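Local structure of aminopeptidase N (Francisella tularensis subsp. tularensis, 5DLL) at residues K352-V357 against N564-W569; R358-A363 against R538-P543; K595-D600 against N610-P615. The protein is a zinc-dependent M1-family aminopeptidase that releases N-terminal amino acids, preferably alanine, and probably takes part in degrading intracellular peptides. All coordinates share one frame; numbering follows the deposited sequence.

Contact 1: residues K352-V357 against N564-W569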
loop_
_atom_site.group_PDB
_atom_site.type_symbol
_atom_site.label_atom_id
_atom_site.label_comp_id
_atom_site.label_asym_id
_atom_site.label_seq_id
_atom_site.Cartn_x
_atom_site.Cartn_y
_atom_site.Cartn_z
ATOM N N LYS A 352 10.252 3.488 -7.934
ATOM C CA LYS A 352 9.472 2.674 -7.013
ATOM C C LYS A 352 10.098 2.709 -5.630
ATOM O O LYS A 352 9.394 2.802 -4.629
ATOM C CB LYS A 352 9.376 1.223 -7.493
ATOM C CG LYS A 352 8.613 0.293 -6.551
ATOM C CD LYS A 352 7.248 0.854 -6.165
ATOM C CE LYS A 352 6.407 -0.167 -5.415
ATOM N NZ LYS A 352 5.224 0.463 -4.760
ATOM N N ARG A 353 11.425 2.643 -5.588
ATOM C CA ARG A 353 12.157 2.633 -4.332
ATOM C C ARG A 353 12.109 3.983 -3.617
ATOM O O ARG A 353 12.081 4.029 -2.387
ATOM C CB ARG A 353 13.609 2.197 -4.564
ATOM C CG ARG A 353 14.418 1.965 -3.296
ATOM C CD ARG A 353 13.694 1.058 -2.312
ATOM N NE ARG A 353 14.418 0.928 -1.051
ATOM C CZ ARG A 353 13.865 0.587 0.112
ATOM N NH1 ARG A 353 12.558 0.347 0.202
ATOM N NH2 ARG A 353 14.626 0.497 1.199
ATOM N N ILE A 354 12.099 5.079 -4.374
ATOM C CA ILE A 354 11.897 6.405 -3.777
ATOM C C ILE A 354 10.492 6.501 -3.169
ATOM O O ILE A 354 10.342 6.916 -2.022
ATOM C CB ILE A 354 12.145 7.546 -4.794
ATOM C CG1 ILE A 354 13.643 7.658 -5.105
ATOM C CG2 ILE A 354 11.638 8.882 -4.257
ATOM C CD1 ILE A 354 13.958 8.427 -6.371
ATOM N N ASP A 355 9.479 6.094 -3.934
ATOM C CA ASP A 355 8.085 6.120 -3.469
ATOM C C ASP A 355 7.861 5.326 -2.184
ATOM O O ASP A 355 7.091 5.751 -1.323
ATOM C CB ASP A 355 7.137 5.586 -4.554
ATOM C CG ASP A 355 7.069 6.489 -5.780
ATOM O OD1 ASP A 355 7.533 7.651 -5.711
ATOM O OD2 ASP A 355 6.549 6.031 -6.820
ATOM N N ASP A 356 8.524 4.177 -2.059
ATOM C CA ASP A 356 8.394 3.328 -0.865
ATOM C C ASP A 356 9.106 3.935 0.343
ATOM O O ASP A 356 8.635 3.804 1.473
ATOM C CB ASP A 356 8.933 1.914 -1.124
ATOM C CG ASP A 356 8.146 1.161 -2.200
ATOM O OD1 ASP A 356 6.971 1.508 -2.459
ATOM O OD2 ASP A 356 8.711 0.212 -2.788
ATOM N N VAL A 357 10.240 4.590 0.104
ATOM C CA VAL A 357 10.972 5.275 1.170
ATOM C C VAL A 357 10.233 6.527 1.661
ATOM O O VAL A 357 10.199 6.791 2.864
ATOM C CB VAL A 357 12.399 5.657 0.727
ATOM C CG1 VAL A 357 13.096 6.495 1.797
ATOM C CG2 VAL A 357 13.210 4.406 0.416
ATOM N N ASN A 564 25.213 4.695 -7.065
ATOM C CA ASN A 564 23.880 4.499 -6.485
ATOM C C ASN A 564 22.895 5.613 -6.840
ATOM O O ASN A 564 22.978 6.717 -6.304
ATOM C CB ASN A 564 23.978 4.371 -4.961
ATOM C CG ASN A 564 22.681 3.912 -4.327
ATOM O OD1 ASN A 564 22.101 4.606 -3.492
ATOM N ND2 ASN A 564 22.218 2.734 -4.720
ATOM N N ALA A 565 21.960 5.303 -7.736
ATOM C CA ALA A 565 20.927 6.252 -8.167
ATOM C C ALA A 565 20.145 6.870 -7.003
ATOM O O ALA A 565 19.814 8.056 -7.033
ATOM C CB ALA A 565 19.962 5.573 -9.134
ATOM N N PHE A 566 19.843 6.066 -5.987
ATOM C CA PHE A 566 19.073 6.551 -4.848
ATOM C C PHE A 566 19.826 7.659 -4.118
ATOM O O PHE A 566 19.294 8.753 -3.937
ATOM C CB PHE A 566 18.743 5.406 -3.887
ATOM C CG PHE A 566 17.975 5.838 -2.668
ATOM C CD1 PHE A 566 16.588 5.943 -2.706
ATOM C CD2 PHE A 566 18.637 6.144 -1.482
ATOM C CE1 PHE A 566 15.877 6.346 -1.589
ATOM C CE2 PHE A 566 17.932 6.545 -0.361
ATOM C CZ PHE A 566 16.550 6.648 -0.414
ATOM N N ASN A 567 21.063 7.376 -3.709
ATOM C CA ASN A 567 21.859 8.353 -2.961
ATOM C C ASN A 567 22.125 9.633 -3.746
ATOM O O ASN A 567 22.388 10.677 -3.148
ATOM C CB ASN A 567 23.186 7.746 -2.475
ATOM C CG ASN A 567 23.091 7.151 -1.075
ATOM O OD1 ASN A 567 22.041 7.182 -0.430
ATOM N ND2 ASN A 567 24.204 6.611 -0.596
ATOM N N ARG A 568 22.061 9.552 -5.076
ATOM C CA ARG A 568 22.158 10.743 -5.921
ATOM C C ARG A 568 20.929 11.632 -5.735
ATOM O O ARG A 568 21.056 12.828 -5.488
ATOM C CB ARG A 568 22.326 10.363 -7.396
ATOM C CG ARG A 568 23.667 9.717 -7.719
ATOM C CD ARG A 568 23.780 9.323 -9.186
ATOM N NE ARG A 568 24.125 10.457 -10.047
ATOM C CZ ARG A 568 24.555 10.360 -11.305
ATOM N NH1 ARG A 568 24.713 9.174 -11.887
ATOM N NH2 ARG A 568 24.836 11.460 -11.992
ATOM N N TRP A 569 19.747 11.036 -5.851
ATOM C CA TRP A 569 18.487 11.726 -5.545
ATOM C C TRP A 569 18.466 12.204 -4.086
ATOM O O TRP A 569 18.128 13.352 -3.809
ATOM C CB TRP A 569 17.291 10.803 -5.840
ATOM C CG TRP A 569 15.978 11.230 -5.242
ATOM C CD1 TRP A 569 15.025 12.017 -5.822
ATOM C CD2 TRP A 569 15.466 10.865 -3.953
ATOM N NE1 TRP A 569 13.956 12.176 -4.968
ATOM C CE2 TRP A 569 14.203 11.478 -3.815
ATOM C CE3 TRP A 569 15.955 10.084 -2.898
ATOM C CZ2 TRP A 569 13.427 11.337 -2.666
ATOM C CZ3 TRP A 569 15.185 9.945 -1.759
ATOM C CH2 TRP A 569 13.936 10.568 -1.649
#

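Contact 2: residues R358-A363 against R538-P543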
loop_
_atom_site.group_PDB
_atom_site.type_symbol
_atom_site.label_atom_id
_atom_site.label_comp_id
_atom_site.label_asym_id
_atom_site.label_seq_id
_atom_site.Cartn_x
_atom_site.Cartn_y
_atom_site.Cartn_z
ATOM N N ARG A 358 9.653 7.293 0.737
ATOM C CA ARG A 358 8.872 8.477 1.098
ATOM C C ARG A 358 7.778 8.133 2.117
ATOM O O ARG A 358 7.481 8.935 3.001
ATOM C CB ARG A 358 8.248 9.131 -0.145
ATOM C CG ARG A 358 9.228 9.837 -1.078
ATOM C CD ARG A 358 10.326 10.566 -0.320
ATOM N NE ARG A 358 9.789 11.386 0.760
ATOM C CZ ARG A 358 10.533 12.068 1.624
ATOM N NH1 ARG A 358 11.857 12.034 1.537
ATOM N NH2 ARG A 358 9.952 12.785 2.577
ATOM N N ILE A 359 7.190 6.942 1.989
ATOM C CA ILE A 359 6.189 6.444 2.949
ATOM C C ILE A 359 6.799 6.183 4.325
ATOM O O ILE A 359 6.199 6.534 5.342
ATOM C CB ILE A 359 5.492 5.158 2.429
ATOM C CG1 ILE A 359 4.417 5.526 1.401
ATOM C CG2 ILE A 359 4.867 4.357 3.563
ATOM C CD1 ILE A 359 3.805 4.337 0.688
ATOM N N ILE A 360 7.979 5.572 4.354
ATOM C CA ILE A 360 8.659 5.283 5.618
ATOM C C ILE A 360 9.085 6.564 6.335
ATOM O O ILE A 360 8.927 6.678 7.547
ATOM C CB ILE A 360 9.886 4.370 5.421
ATOM C CG1 ILE A 360 9.463 3.016 4.844
ATOM C CG2 ILE A 360 10.630 4.170 6.739
ATOM C CD1 ILE A 360 8.428 2.275 5.669
ATOM N N ARG A 361 9.617 7.526 5.593
ATOM C CA ARG A 361 10.035 8.799 6.185
ATOM C C ARG A 361 8.863 9.692 6.567
ATOM O O ARG A 361 8.948 10.441 7.537
ATOM C CB ARG A 361 10.959 9.548 5.234
ATOM C CG ARG A 361 12.314 8.890 5.094
ATOM C CD ARG A 361 13.141 9.592 4.042
ATOM N NE ARG A 361 14.512 9.107 4.026
ATOM C CZ ARG A 361 15.403 9.407 3.087
ATOM N NH1 ARG A 361 15.074 10.199 2.071
ATOM N NH2 ARG A 361 16.629 8.908 3.164
ATOM N N SER A 362 7.779 9.620 5.798
ATOM C CA SER A 362 6.565 10.373 6.109
ATOM C C SER A 362 5.742 9.673 7.196
ATOM O O SER A 362 5.833 10.033 8.367
ATOM C CB SER A 362 5.727 10.595 4.844
ATOM O OG SER A 362 4.584 11.377 5.120
ATOM N N ALA A 363 4.982 8.650 6.814
ATOM C CA ALA A 363 3.954 8.069 7.685
ATOM C C ALA A 363 4.507 7.162 8.779
ATOM O O ALA A 363 4.097 7.263 9.935
ATOM C CB ALA A 363 2.941 7.303 6.848
ATOM N N ARG A 538 22.822 3.001 0.947
ATOM C CA ARG A 538 22.388 2.975 -0.443
ATOM C C ARG A 538 21.065 2.234 -0.586
ATOM O O ARG A 538 20.892 1.152 -0.022
ATOM C CB ARG A 538 23.445 2.299 -1.304
ATOM C CG ARG A 538 24.733 3.088 -1.437
ATOM C CD ARG A 538 25.717 2.337 -2.315
ATOM N NE ARG A 538 26.800 3.187 -2.796
ATOM C CZ ARG A 538 27.694 2.822 -3.712
ATOM N NH1 ARG A 538 27.643 1.611 -4.264
ATOM N NH2 ARG A 538 28.644 3.675 -4.083
ATOM N N ASP A 539 20.143 2.823 -1.347
ATOM C CA ASP A 539 18.771 2.308 -1.496
ATOM C C ASP A 539 18.015 2.233 -0.163
ATOM O O ASP A 539 17.113 1.400 -0.003
ATOM C CB ASP A 539 18.766 0.937 -2.188
ATOM C CG ASP A 539 19.401 0.977 -3.558
ATOM O OD1 ASP A 539 18.892 1.717 -4.427
ATOM O OD2 ASP A 539 20.406 0.265 -3.769
ATOM N N PHE A 540 18.378 3.110 0.780
ATOM C CA PHE A 540 17.759 3.144 2.106
ATOM C C PHE A 540 17.833 1.747 2.728
ATOM O O PHE A 540 16.808 1.104 2.991
ATOM C CB PHE A 540 16.317 3.649 1.980
ATOM C CG PHE A 540 15.710 4.123 3.269
ATOM C CD1 PHE A 540 16.223 5.234 3.927
ATOM C CD2 PHE A 540 14.596 3.484 3.805
ATOM C CE1 PHE A 540 15.651 5.685 5.107
ATOM C CE2 PHE A 540 14.021 3.929 4.981
ATOM C CZ PHE A 540 14.548 5.031 5.632
ATOM N N SER A 541 19.063 1.280 2.942
ATOM C CA SER A 541 19.311 -0.113 3.319
ATOM C C SER A 541 18.689 -0.499 4.662
ATOM O O SER A 541 18.341 -1.663 4.864
ATOM C CB SER A 541 20.815 -0.420 3.314
ATOM O OG SER A 541 21.528 0.420 4.201
ATOM N N ALA A 542 18.550 0.479 5.560
ATOM C CA ALA A 542 17.880 0.290 6.851
ATOM C C ALA A 542 16.897 1.444 7.126
ATOM O O ALA A 542 17.172 2.587 6.750
ATOM C CB ALA A 542 18.913 0.201 7.964
ATOM N N PRO A 543 15.754 1.150 7.787
ATOM C CA PRO A 543 14.765 2.177 8.128
ATOM C C PRO A 543 15.173 3.019 9.343
ATOM O O PRO A 543 14.651 2.830 10.447
ATOM C CB PRO A 543 13.501 1.357 8.408
ATOM C CG PRO A 543 14.014 0.065 8.934
ATOM C CD PRO A 543 15.312 -0.190 8.221
#

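Contact 3: residues K595-D600 against N610-P615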
loop_
_atom_site.group_PDB
_atom_site.type_symbol
_atom_site.label_atom_id
_atom_site.label_comp_id
_atom_site.label_asym_id
_atom_site.label_seq_id
_atom_site.Cartn_x
_atom_site.Cartn_y
_atom_site.Cartn_z
ATOM N N LYS A 595 22.214 20.898 -14.081
ATOM C CA LYS A 595 22.236 20.894 -15.543
ATOM C C LYS A 595 22.692 19.541 -16.107
ATOM O O LYS A 595 22.120 19.040 -17.078
ATOM C CB LYS A 595 23.170 22.011 -16.045
ATOM C CG LYS A 595 23.153 22.241 -17.552
ATOM C CD LYS A 595 24.409 22.961 -18.037
ATOM C CE LYS A 595 24.374 24.458 -17.754
ATOM N NZ LYS A 595 23.518 25.200 -18.723
ATOM N N SER A 596 23.724 18.961 -15.498
ATOM C CA SER A 596 24.313 17.715 -15.990
ATOM C C SER A 596 23.371 16.535 -15.794
ATOM O O SER A 596 23.288 15.653 -16.649
ATOM C CB SER A 596 25.644 17.437 -15.288
ATOM O OG SER A 596 25.446 17.211 -13.904
ATOM N N ILE A 597 22.670 16.519 -14.664
ATOM C CA ILE A 597 21.645 15.514 -14.415
ATOM C C ILE A 597 20.564 15.620 -15.494
ATOM O O ILE A 597 20.127 14.612 -16.050
ATOM C CB ILE A 597 21.005 15.685 -13.020
ATOM C CG1 ILE A 597 22.036 15.438 -11.903
ATOM C CG2 ILE A 597 19.807 14.753 -12.853
ATOM C CD1 ILE A 597 22.331 13.982 -11.611
ATOM N N LEU A 598 20.154 16.850 -15.794
ATOM C CA LEU A 598 19.115 17.109 -16.795
ATOM C C LEU A 598 19.479 16.599 -18.186
ATOM O O LEU A 598 18.607 16.128 -18.915
ATOM C CB LEU A 598 18.794 18.611 -16.851
ATOM C CG LEU A 598 17.835 19.109 -17.935
ATOM C CD1 LEU A 598 16.465 18.460 -17.817
ATOM C CD2 LEU A 598 17.720 20.623 -17.857
ATOM N N HIS A 599 20.756 16.691 -18.551
ATOM C CA HIS A 599 21.215 16.252 -19.874
ATOM C C HIS A 599 21.886 14.874 -19.869
ATOM O O HIS A 599 22.528 14.498 -20.851
ATOM C CB HIS A 599 22.170 17.294 -20.472
ATOM C CG HIS A 599 21.495 18.562 -20.886
ATOM N ND1 HIS A 599 20.595 18.621 -21.927
ATOM C CD2 HIS A 599 21.593 19.823 -20.401
ATOM C CE1 HIS A 599 20.165 19.862 -22.066
ATOM N NE2 HIS A 599 20.757 20.611 -21.154
ATOM N N ASP A 600 21.732 14.116 -18.784
ATOM C CA ASP A 600 22.317 12.778 -18.702
ATOM C C ASP A 600 21.565 11.855 -19.658
ATOM O O ASP A 600 20.340 11.720 -19.577
ATOM C CB ASP A 600 22.269 12.235 -17.265
ATOM C CG ASP A 600 23.299 11.136 -17.015
ATOM O OD1 ASP A 600 23.429 10.219 -17.857
ATOM O OD2 ASP A 600 23.979 11.187 -15.969
ATOM N N ASN A 610 12.368 12.712 -10.857
ATOM C CA ASN A 610 12.233 12.769 -9.392
ATOM C C ASN A 610 13.299 13.645 -8.751
ATOM O O ASN A 610 13.004 14.420 -7.840
ATOM C CB ASN A 610 12.285 11.367 -8.762
ATOM C CG ASN A 610 10.912 10.839 -8.390
ATOM O OD1 ASN A 610 10.687 10.413 -7.257
ATOM N ND2 ASN A 610 9.986 10.871 -9.339
ATOM N N ALA A 611 14.535 13.507 -9.225
ATOM C CA ALA A 611 15.660 14.274 -8.693
ATOM C C ALA A 611 15.563 15.764 -9.029
ATOM O O ALA A 611 15.978 16.611 -8.232
ATOM C CB ALA A 611 16.971 13.700 -9.202
ATOM N N LEU A 612 15.004 16.083 -10.195
ATOM C CA LEU A 612 14.917 17.472 -10.647
ATOM C C LEU A 612 13.688 18.220 -10.116
ATOM O O LEU A 612 13.637 19.451 -10.184
ATOM C CB LEU A 612 14.958 17.550 -12.180
ATOM C CG LEU A 612 16.257 17.151 -12.895
ATOM C CD1 LEU A 612 16.131 17.449 -14.380
ATOM C CD2 LEU A 612 17.487 17.846 -12.334
ATOM N N LEU A 613 12.702 17.498 -9.590
ATOM C CA LEU A 613 11.537 18.152 -8.996
ATOM C C LEU A 613 11.867 18.539 -7.557
ATOM O O LEU A 613 12.193 17.680 -6.736
ATOM C CB LEU A 613 10.306 17.244 -9.063
ATOM C CG LEU A 613 8.932 17.930 -9.049
ATOM C CD1 LEU A 613 8.846 19.065 -10.066
ATOM C CD2 LEU A 613 7.839 16.901 -9.305
ATOM N N ILE A 614 11.793 19.838 -7.272
ATOM C CA ILE A 614 12.124 20.383 -5.950
ATOM C C ILE A 614 11.112 19.857 -4.917
ATOM O O ILE A 614 9.908 19.840 -5.195
ATOM C CB ILE A 614 12.119 21.938 -5.973
ATOM C CG1 ILE A 614 13.209 22.476 -6.910
ATOM C CG2 ILE A 614 12.324 22.529 -4.584
ATOM C CD1 ILE A 614 14.618 22.390 -6.359
ATOM N N PRO A 615 11.593 19.418 -3.729
ATOM C CA PRO A 615 10.673 18.876 -2.720
ATOM C C PRO A 615 9.480 19.792 -2.466
ATOM O O PRO A 615 9.657 21.001 -2.289
ATOM C CB PRO A 615 11.533 18.782 -1.455
ATOM C CG PRO A 615 12.937 18.707 -1.935
ATOM C CD PRO A 615 13.000 19.373 -3.279
#

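Contact 1: residues K352-V357 against N564-W569
The indole of Trp569 lies against Ile354, which covers one of its faces with both arms. CD1 of Ile354 stands 3.6 Å from the centroid of the five-membered ring, only 10° off the ring normal, a CH-pi contact made squarely over the face. CG2 of the same residue reaches the six-membered part of the indole, 3.4 Å from Trp569 CZ2 and displaced toward the rim. The first torsion of Ile354 (chi1 -71°) sets CG2 anti to the backbone N and CG1 beside it, and the near-extended second torsion then carries CD1 over the five-membered ring. At the edge of the indole, in its plane, lies the carbonyl O of Phe566. The Phe566 ring in turn carries Trp569 CE3 over one face, offset toward the rim. The Val357 and Phe566 side chains reach toward each other from opposite directions, Val357 CG2 meeting the ring obliquely, 3.9 Å from Phe566 CE1. Val357 CG2 also sits over the centre of the Arg353 guanidinium, which forms a salt bridge to Glu398. No hydrogen bond joins the two segments. Asn564 is the N-cap of helix 565-581: its OD1 accepts from Asn567 N at 3.0 Å, with the donor lying above the carbonyl plane. The contact is a buried helix-helix packing, the segment axes 10.9 Å apart and inclined at -56°, that joins helix 349-369 of the M1 peptidase domain to helix 565-581 of the C-terminal helical region; Asn610 of helix 605-612 touches both Ile354 and Trp569.

Contact 2: residues R358-A363 against R538-P543
Phe540 projects from a loop of the Ig-like domain, between strands 533-535 and 545-547, onto Ile360 and Arg361 of helix 349-369 in the M1 peptidase domain. The tight part is apolar and buried. Ile360 CG2 comes to the edge of the phenyl ring, close to its plane, 3.8 Å from Phe540 CE2. The same methyl group reaches Pro543 more loosely, 4.4 Å from Pro543 CB. CG2 is thus the atom that meets both loop residues, with CB behind it also near the ring. Its position follows from chi1 of -62°, which holds CG2 anti to the backbone N. Glu398 and Asn394 of helix 390-423 also lie against Ile360.

The other flank is polar and less enclosed. Arg361, partly exposed, runs extended from CG to NE and slides past the phenyl ring in the opposite direction. Its guanidinium approaches obliquely through two nitrogens, NE 3.8 Å from Phe540 CE1 and NH2 3.8 Å from Phe540 CD1. Guanidinium and ring planes stand 89° apart, which rules out a parallel stack, and NH1 is paired in a salt bridge with Asp570 of helix 565-581. In the loop, Asp539 and Phe540 both have positive phi. Within the same loop, Ala542 O lies 3.6 Å above the plane of the Phe540 ring, over its centre.

Contact 3: residues K595-D600 against N610-P615
Leu612 divides its two methyl groups between Leu598 and Ile597, and the whole contact is built on this fork. With chi1 at -67° its CG lies beside the backbone N, and with chi2 at -174° CD1 continues the extended chain while CD2 branches off toward Ile597. The CD1 branch meets Leu598, whose side chain crosses that of Leu612 at about a right angle: CD1 of Leu598 is 3.6 Å from CD1 of Leu612, and CB of Leu598 lies 3.8 Å from the same methyl. Against Ile597 the geometry is different, since the two side chains slide past each other in opposite directions. There Leu612 CD2 comes 3.9 Å from Ile597 CG2, the branch held anti to the isoleucine backbone N (chi1 -65°). All three touching residues are buried, and the interaction is purely one of apolar side chains, without a hydrogen bond between the segments. Ile597 and Leu598 are consecutive on their helix; the CB of Ile597 faces the segment of Leu612, that of Leu598 is turned to one side, and the leucine fork gives one methyl to each. Just beyond them His599 is the first residue to leave helical geometry, and its NE2 is hydrogen-bonded to Asp650. The contact joins the ends of two successive helices, 588-598 and 605-612, across the short linker between them, within the C-terminal helical region of ARM-repeat type. Helix 648-658 lies against Leu598 through Trp651 and Val654, helix 565-581 meets Ile597 through Arg568, and Tyr683 OH is hydrogen-bonded to the carbonyl O of Leu612.

In the fold
Contacts 1 and 2 both use helix 349-369, with centres 9 Å apart, and join this one helix of the peptidase domain to two different parts of the chain: the C-terminal helices and the Ig-like domain. Arg353 ties them together through its hydrogen bond to Asp539 O. Contact 3 stays within the helical region and lies farther from the chain's centre, about 27 Å against 17 and 14 Å between centres, yet its touching residues are all buried, as in contact 1, whereas contact 2 has one partly exposed. Its chemistry is wholly aliphatic; contact 1 rests on an indole face and an obliquely met phenyl ring, and contact 2 mixes an aromatic edge with an arginine. Trp569 bridges contacts 1 and 3, packing on Asn610 and Ala611.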